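Side-chain contacts in enoyl-CoA hydratase (Mycobacterium thermoresistibile, PDB 3T3W), which probably catalyses the hydration of enoyl-CoA thioesters in lipid metabolism: residues Leu95-Ile98 / Tyr99-Ser103; Tyr106-Tyr109 / Ser110-Arg114. All blocks are in the same frame, centred on the assembly; numbering follows the deposited sequence.

How the contacts relate
Contacts 1 and 2 lie in series on one helix, 95-115, with their centres about 15 Å apart. Where contact 2 begins the helix widens into a pi-type turn (106-108), and Ser103 O probably accepts from Glu108 N at 2.9 Å. In chain order the helix follows strand 67-72 and precedes strand 120-124, two parallel neighbours in the main sheet, and so forms part of a beta-alpha-beta crossover of the crotonase fold. Contact 1, at the outer start of the helix, meets the zinc ion and two neighbouring subunits; contact 2 packs deeper within its own chain. A single helix thus links the core of one subunit to the assembled hexamer.

Contact 1. Residues Leu95-Ile98 / Tyr99-Ser103; sequences LEFI and YAHES. With ZN (zinc ion), chain T.
Glu102 is joined to Ile98 one helical turn back by a backbone bond, Glu102 N to Ile98 O at 2.9 Å, while its side chain holds the zinc ion. Both carboxylate oxygens bind the metal, Glu102 OE1 at 2.2 Å and OE2 at 2.1 Å. With CG anti to its own carbonyl carbon (chi1 -68°) and the chain extended beyond, the carboxylate runs alongside the Ile98 side chain and past the CG2 methyl, which lies 3.9 Å from Glu102 CD. A glutamate suits this place because it is long enough to chelate from the helix surface. Glu163, His252, His256 and a water complete the zinc site, and Gln253 donates to Glu102 OE2.

This is the first part of a long helix of the crotonase fold, packed on helix 241-263 and on other subunits. Tyr99 N donates to Leu95 O at 2.8 Å in the same i to i+4 pattern, and the Tyr99 phenol extends away to hydrogen-bond Asp250 and meet Phe223 of a neighbouring subunit edge-to-face.

On another side of the helix, Phe97 O receives His101 N at 3.0 Å and, in one of two deposited conformers, His101 ND1 at 3.1 Å. The two donors approach from opposite faces of the carbonyl plane; the oxygen itself lies in the imidazole plane. In that conformer the ND1-CE1 edge of His101 lies over one face of the Phe97 ring, ND1 3.5 Å above its centre, with the two ring planes inclined at 41°.

Contact 2. Residues Tyr106-Tyr109 / Ser110-Arg114; sequences YLEY and SLRWR
Arg112 is bound to Glu108 twice, through Arg112 N to Glu108 O at 2.9 Å and through a salt bridge of Arg112 NH2 to Glu108 OE2 at 3.1 Å. The carboxylate oxygen lies in the guanidinium plane and uses its anti lone pair, although the two groups are turned 68° apart. Arginine suits the site because its chain, bent at chi3 (59°), curls back toward the preceding turn and still presents NH1 to Asp53 of helix 46-61. Alongside, Arg112 NH1 comes within 3.3 Å of Tyr109 CD1, its plane steeply inclined to the phenol ring.

Trp113 N donates to Tyr109 O at 3.0 Å. The indole, its CG anti to the carbonyl carbon (chi1 -54°), lays one face over Tyr109 O, which sits 3.1 Å above its plane toward the rim, and takes Tyr109 CB in a CH-pi contact 4.1 Å from the centroid of the six-membered ring. Leu107 and Leu111 make a looser apolar pair on the side that packs against helix 241-263.

Asp53 also accepts from Trp113 NE1, while Tyr109 OH bonds Asp50. With one carboxylate at each of two terminal nitrogens, Arg112 is probably well stabilised as a cation, joining this helix to helix 46-61 by charge as well as packing.

Contact 1. Residues Leu95-Ile98 / Tyr99-Ser103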
ATOM      1  N   LEU F  95      -9.699   3.330 -29.608  1.00 12.69           N
ATOM      2  CA  LEU F  95      -9.537   3.520 -28.182  1.00 12.00           C
ATOM      3  C   LEU F  95      -8.204   4.209 -27.862  1.00 12.05           C
ATOM      4  O   LEU F  95      -8.128   4.967 -26.900  1.00 11.27           O
ATOM      5  CB  LEU F  95      -9.687   2.212 -27.386  1.00 11.54           C
ATOM      6  CG  LEU F  95      -9.715   2.348 -25.868  1.00 11.24           C
ATOM      7  CD1 LEU F  95     -10.841   3.261 -25.345  1.00 10.95           C
ATOM      8  CD2 LEU F  95      -9.850   0.981 -25.203  1.00 10.95           C
ATOM      9  N   GLU F  96      -7.153   3.929 -28.631  1.00 12.42           N
ATOM     10  CA  GLU F  96      -5.845   4.561 -28.389  1.00 13.36           C
ATOM     11  C   GLU F  96      -5.957   6.099 -28.398  1.00 12.77           C
ATOM     12  O   GLU F  96      -5.362   6.810 -27.565  1.00 12.23           O
ATOM     13  CB  GLU F  96      -4.833   4.068 -29.436  1.00 14.86           C
ATOM     14  CG  GLU F  96      -3.527   4.860 -29.492  1.00 16.53           C
ATOM     15  CD  GLU F  96      -2.538   4.416 -30.567  1.00 18.78           C
ATOM     16  OE1 GLU F  96      -2.927   3.828 -31.585  1.00 19.29           O
ATOM     17  OE2 GLU F  96      -1.335   4.705 -30.387  1.00 21.86           O
ATOM     18  N   PHE F  97      -6.726   6.599 -29.348  1.00 12.82           N
ATOM     19  CA  PHE F  97      -6.935   8.029 -29.544  1.00 13.51           C
ATOM     20  C   PHE F  97      -7.694   8.629 -28.362  1.00 12.67           C
ATOM     21  O   PHE F  97      -7.287   9.651 -27.805  1.00 12.02           O
ATOM     22  CB  PHE F  97      -7.665   8.264 -30.878  1.00 15.00           C
ATOM     23  CG  PHE F  97      -7.944   9.718 -31.167  1.00 16.03           C
ATOM     24  CD1 PHE F  97      -7.083  10.447 -31.970  1.00 18.14           C
ATOM     25  CD2 PHE F  97      -9.083  10.321 -30.677  1.00 17.22           C
ATOM     26  CE1 PHE F  97      -7.345  11.786 -32.285  1.00 18.95           C
ATOM     27  CE2 PHE F  97      -9.347  11.673 -30.949  1.00 18.34           C
ATOM     28  CZ  PHE F  97      -8.473  12.398 -31.754  1.00 18.98           C
ATOM     29  N   ILE F  98      -8.777   7.970 -27.941  1.00 11.42           N
ATOM     30  CA  ILE F  98      -9.567   8.434 -26.802  1.00 11.27           C
ATOM     31  C   ILE F  98      -8.717   8.386 -25.518  1.00 10.42           C
ATOM     32  O   ILE F  98      -8.699   9.335 -24.729  1.00  9.72           O
ATOM     33  CB  ILE F  98     -10.840   7.582 -26.580  1.00 12.21           C
ATOM     34  CG1 ILE F  98     -11.818   7.767 -27.748  1.00 13.51           C
ATOM     35  CG2 ILE F  98     -11.518   7.982 -25.279  1.00 11.91           C
ATOM     36  CD1 ILE F  98     -12.681   6.554 -27.935  1.00 15.76           C
ATOM     37  N   TYR F  99      -7.991   7.285 -25.341  1.00  9.93           N
ATOM     38  CA  TYR F  99      -7.122   7.092 -24.177  1.00 10.07           C
ATOM     39  C   TYR F  99      -6.081   8.212 -24.089  1.00  9.90           C
ATOM     40  O   TYR F  99      -5.894   8.806 -23.027  1.00  9.89           O
ATOM     41  CB  TYR F  99      -6.425   5.712 -24.282  1.00 10.22           C
ATOM     42  CG  TYR F  99      -5.756   5.210 -23.011  1.00 10.01           C
ATOM     43  CD1 TYR F  99      -6.329   4.185 -22.263  1.00 10.04           C
ATOM     44  CD2 TYR F  99      -4.543   5.748 -22.561  1.00 10.25           C
ATOM     45  CE1 TYR F  99      -5.764   3.778 -21.083  1.00  9.68           C
ATOM     46  CE2 TYR F  99      -3.965   5.335 -21.368  1.00 10.04           C
ATOM     47  CZ  TYR F  99      -4.563   4.336 -20.655  1.00  9.92           C
ATOM     48  OH  TYR F  99      -3.991   3.913 -19.487  1.00  9.66           O
ATOM     49  N   ALA F 100      -5.403   8.509 -25.211  1.00 10.13           N
ATOM     50  CA  ALA F 100      -4.380   9.517 -25.235  1.00 10.29           C
ATOM     51  C   ALA F 100      -4.967  10.875 -24.879  1.00 10.49           C
ATOM     52  O   ALA F 100      -4.395  11.615 -24.055  1.00 10.45           O
ATOM     53  CB  ALA F 100      -3.723   9.577 -26.620  1.00 10.69           C
ATOM     54  N   HIS F 101      -6.073  11.260 -25.516  1.00 10.98           N
ATOM     55  CA  HIS F 101      -6.586  12.606 -25.290  0.70 11.21           C
ATOM     56  C   HIS F 101      -7.158  12.772 -23.881  1.00 10.77           C
ATOM     57  O   HIS F 101      -6.963  13.818 -23.232  1.00 11.13           O
ATOM     58  CB  HIS F 101      -7.581  12.939 -26.382  0.70 12.19           C
ATOM     59  CG  HIS F 101      -6.929  13.379 -27.665  0.70 13.32           C
ATOM     60  ND1 HIS F 101      -6.603  12.515 -28.659  0.70 14.59           N
ATOM     61  CD2 HIS F 101      -6.460  14.623 -28.062  0.70 13.78           C
ATOM     62  CE1 HIS F 101      -5.994  13.207 -29.662  0.70 14.59           C
ATOM     63  NE2 HIS F 101      -5.923  14.477 -29.305  0.70 14.55           N
ATOM     64  N   GLU F 102      -7.843  11.760 -23.378  1.00 10.16           N
ATOM     65  CA  GLU F 102      -8.410  11.854 -22.030  1.00  9.99           C
ATOM     66  C   GLU F 102      -7.288  11.793 -20.992  1.00  9.88           C
ATOM     67  O   GLU F 102      -7.378  12.439 -19.930  1.00  9.78           O
ATOM     68  CB  GLU F 102      -9.414  10.726 -21.788  1.00  9.78           C
ATOM     69  CG  GLU F 102     -10.694  10.855 -22.632  1.00  9.63           C
ATOM     70  CD  GLU F 102     -11.898  10.134 -22.035  1.00  9.45           C
ATOM     71  OE1 GLU F 102     -13.055  10.523 -22.422  1.00  9.33           O
ATOM     72  OE2 GLU F 102     -11.725   9.212 -21.190  1.00  9.08           O
ATOM     73  N   SER F 103      -6.224  11.047 -21.276  1.00 10.42           N
ATOM     74  CA  SER F 103      -5.134  10.973 -20.304  1.00 11.23           C
ATOM     75  C   SER F 103      -4.489  12.345 -20.096  1.00 11.62           C
ATOM     76  O   SER F 103      -4.020  12.650 -18.992  1.00 12.43           O
ATOM     77  CB  SER F 103      -4.094   9.881 -20.597  1.00 12.42           C
ATOM     78  OG  SER F 103      -3.307  10.220 -21.691  1.00 14.06           O
TER
HETATM   79 ZN    ZN T 301     -13.806   9.208 -20.803  1.00 11.01          ZN
HETATM   80  O   HOH W   1     -15.833   9.792 -20.681  1.00 11.42           O

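Contact 2. Residues Tyr106-Tyr109 / Ser110-Arg114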
ATOM      1  N   TYR F 106      -7.994  15.337 -19.113  1.00 11.31           N
ATOM      2  CA  TYR F 106      -8.814  14.997 -17.995  1.00 10.93           C
ATOM      3  C   TYR F 106      -7.861  14.597 -16.843  1.00 11.67           C
ATOM      4  O   TYR F 106      -7.661  15.370 -15.879  1.00 12.15           O
ATOM      5  CB  TYR F 106      -9.843  13.941 -18.391  1.00 10.84           C
ATOM      6  CG  TYR F 106     -10.796  14.382 -19.516  1.00 11.23           C
ATOM      7  CD1 TYR F 106     -11.061  15.738 -19.733  1.00 11.02           C
ATOM      8  CD2 TYR F 106     -11.472  13.446 -20.309  1.00 10.72           C
ATOM      9  CE1 TYR F 106     -11.932  16.123 -20.730  1.00 11.48           C
ATOM     10  CE2 TYR F 106     -12.359  13.832 -21.297  1.00 11.23           C
ATOM     11  CZ  TYR F 106     -12.572  15.179 -21.505  1.00 12.19           C
ATOM     12  OH  TYR F 106     -13.458  15.610 -22.481  1.00 12.65           O
ATOM     13  N   LEU F 107      -7.159  13.494 -16.997  1.00 11.34           N
ATOM     14  CA  LEU F 107      -6.372  12.949 -15.876  1.00 11.22           C
ATOM     15  C   LEU F 107      -5.139  13.790 -15.507  1.00 10.92           C
ATOM     16  O   LEU F 107      -4.973  14.193 -14.336  1.00 10.28           O
ATOM     17  CB  LEU F 107      -5.944  11.526 -16.202  1.00 11.57           C
ATOM     18  CG  LEU F 107      -5.325  10.729 -15.049  1.00 12.99           C
ATOM     19  CD1 LEU F 107      -6.346  10.538 -13.954  1.00 14.55           C
ATOM     20  CD2 LEU F 107      -4.834   9.381 -15.541  1.00 13.85           C
ATOM     21  N   GLU F 108      -4.257  14.041 -16.476  1.00 10.83           N
ATOM     22  CA  GLU F 108      -2.992  14.729 -16.209  1.00 11.79           C
ATOM     23  C   GLU F 108      -3.239  16.181 -15.743  1.00 10.80           C
ATOM     24  O   GLU F 108      -2.608  16.655 -14.790  1.00  9.66           O
ATOM     25  CB  GLU F 108      -2.081  14.712 -17.450  1.00 14.66           C
ATOM     26  CG  GLU F 108      -0.728  15.410 -17.317  1.00 18.47           C
ATOM     27  CD  GLU F 108      -0.004  15.582 -18.655  1.00 23.51           C
ATOM     28  OE1 GLU F 108      -0.045  14.635 -19.486  1.00 25.39           O
ATOM     29  OE2 GLU F 108       0.581  16.687 -18.880  1.00 28.25           O
ATOM     30  N   TYR F 109      -4.182  16.874 -16.385  1.00  9.65           N
ATOM     31  CA  TYR F 109      -4.493  18.242 -15.991  1.00  9.43           C
ATOM     32  C   TYR F 109      -4.993  18.280 -14.561  1.00  8.87           C
ATOM     33  O   TYR F 109      -4.536  19.081 -13.779  1.00  8.50           O
ATOM     34  CB  TYR F 109      -5.553  18.826 -16.909  1.00  9.75           C
ATOM     35  CG  TYR F 109      -5.077  19.391 -18.253  1.00 10.47           C
ATOM     36  CD1 TYR F 109      -3.785  19.191 -18.742  1.00 10.84           C
ATOM     37  CD2 TYR F 109      -5.969  20.102 -19.065  1.00 10.58           C
ATOM     38  CE1 TYR F 109      -3.385  19.694 -19.990  1.00 11.58           C
ATOM     39  CE2 TYR F 109      -5.565  20.612 -20.313  1.00 10.96           C
ATOM     40  CZ  TYR F 109      -4.293  20.405 -20.774  1.00 11.64           C
ATOM     41  OH  TYR F 109      -3.901  20.898 -22.040  1.00 12.83           O
ATOM     42  N   SER F 110      -5.943  17.414 -14.235  1.00  8.58           N
ATOM     43  CA  SER F 110      -6.570  17.446 -12.915  1.00  8.50           C
ATOM     44  C   SER F 110      -5.523  17.105 -11.835  1.00  8.42           C
ATOM     45  O   SER F 110      -5.497  17.741 -10.777  1.00  7.95           O
ATOM     46  CB  SER F 110      -7.792  16.541 -12.845  1.00  8.91           C
ATOM     47  OG  SER F 110      -8.918  17.075 -13.529  1.00 10.17           O
ATOM     48  N   LEU F 111      -4.648  16.130 -12.097  1.00  8.39           N
ATOM     49  CA  LEU F 111      -3.568  15.830 -11.148  1.00  8.80           C
ATOM     50  C   LEU F 111      -2.574  16.986 -10.985  1.00  8.90           C
ATOM     51  O   LEU F 111      -2.156  17.288  -9.870  1.00  8.53           O
ATOM     52  CB  LEU F 111      -2.854  14.518 -11.524  1.00  8.88           C
ATOM     53  CG  LEU F 111      -3.590  13.255 -11.100  1.00  9.68           C
ATOM     54  CD1 LEU F 111      -2.916  12.036 -11.768  1.00 10.13           C
ATOM     55  CD2 LEU F 111      -3.620  13.086  -9.569  1.00  9.41           C
ATOM     56  N   ARG F 112      -2.244  17.663 -12.077  1.00  9.44           N
ATOM     57  CA  ARG F 112      -1.363  18.784 -12.016  1.00 10.67           C
ATOM     58  C   ARG F 112      -1.962  19.888 -11.141  1.00  9.74           C
ATOM     59  O   ARG F 112      -1.262  20.443 -10.279  1.00  9.54           O
ATOM     60  CB  ARG F 112      -1.094  19.340 -13.422  1.00 12.56           C
ATOM     61  CG  ARG F 112      -0.226  20.555 -13.335  1.00 15.50           C
ATOM     62  CD  ARG F 112       0.569  20.769 -14.574  1.00 18.69           C
ATOM     63  NE  ARG F 112      -0.187  20.925 -15.796  1.00 20.48           N
ATOM     64  CZ  ARG F 112      -0.141  20.080 -16.828  1.00 22.97           C
ATOM     65  NH1 ARG F 112      -0.781  20.364 -17.957  1.00 24.02           N
ATOM     66  NH2 ARG F 112       0.535  18.940 -16.748  1.00 25.12           N
ATOM     67  N   TRP F 113      -3.254  20.166 -11.293  1.00  9.01           N
ATOM     68  CA  TRP F 113      -3.883  21.205 -10.446  1.00  8.55           C
ATOM     69  C   TRP F 113      -3.892  20.807  -8.969  1.00  8.34           C
ATOM     70  O   TRP F 113      -3.616  21.637  -8.075  1.00  8.74           O
ATOM     71  CB  TRP F 113      -5.292  21.467 -10.915  1.00  8.63           C
ATOM     72  CG  TRP F 113      -5.364  21.814 -12.373  1.00  8.53           C
ATOM     73  CD1 TRP F 113      -4.382  22.381 -13.186  1.00  8.83           C
ATOM     74  CD2 TRP F 113      -6.509  21.579 -13.244  1.00  8.65           C
ATOM     75  NE1 TRP F 113      -4.850  22.511 -14.494  1.00  8.78           N
ATOM     76  CE2 TRP F 113      -6.134  22.059 -14.572  1.00  8.61           C
ATOM     77  CE3 TRP F 113      -7.768  21.026 -13.047  1.00  8.51           C
ATOM     78  CZ2 TRP F 113      -7.000  21.959 -15.660  1.00  8.69           C
ATOM     79  CZ3 TRP F 113      -8.631  20.934 -14.138  1.00  8.66           C
ATOM     80  CH2 TRP F 113      -8.251  21.399 -15.420  1.00  8.58           C
ATOM     81  N   ARG F 114      -4.210  19.542  -8.719  1.00  8.32           N
ATOM     82  CA  ARG F 114      -4.181  18.969  -7.392  1.00  8.62           C
ATOM     83  C   ARG F 114      -2.858  19.258  -6.687  1.00  8.67           C
ATOM     84  O   ARG F 114      -2.849  19.523  -5.468  1.00  8.92           O
ATOM     85  CB  ARG F 114      -4.476  17.460  -7.459  1.00  9.05           C
ATOM     86  CG  ARG F 114      -4.599  16.749  -6.118  1.00  9.51           C
ATOM     87  CD  ARG F 114      -3.309  16.044  -5.728  1.00 10.38           C
ATOM     88  NE  ARG F 114      -3.540  15.136  -4.594  1.00 10.65           N
ATOM     89  CZ  ARG F 114      -2.594  14.368  -4.048  1.00 10.49           C
ATOM     90  NH1 ARG F 114      -1.334  14.427  -4.503  1.00 10.90           N
ATOM     91  NH2 ARG F 114      -2.935  13.554  -3.043  1.00 11.34           N
TER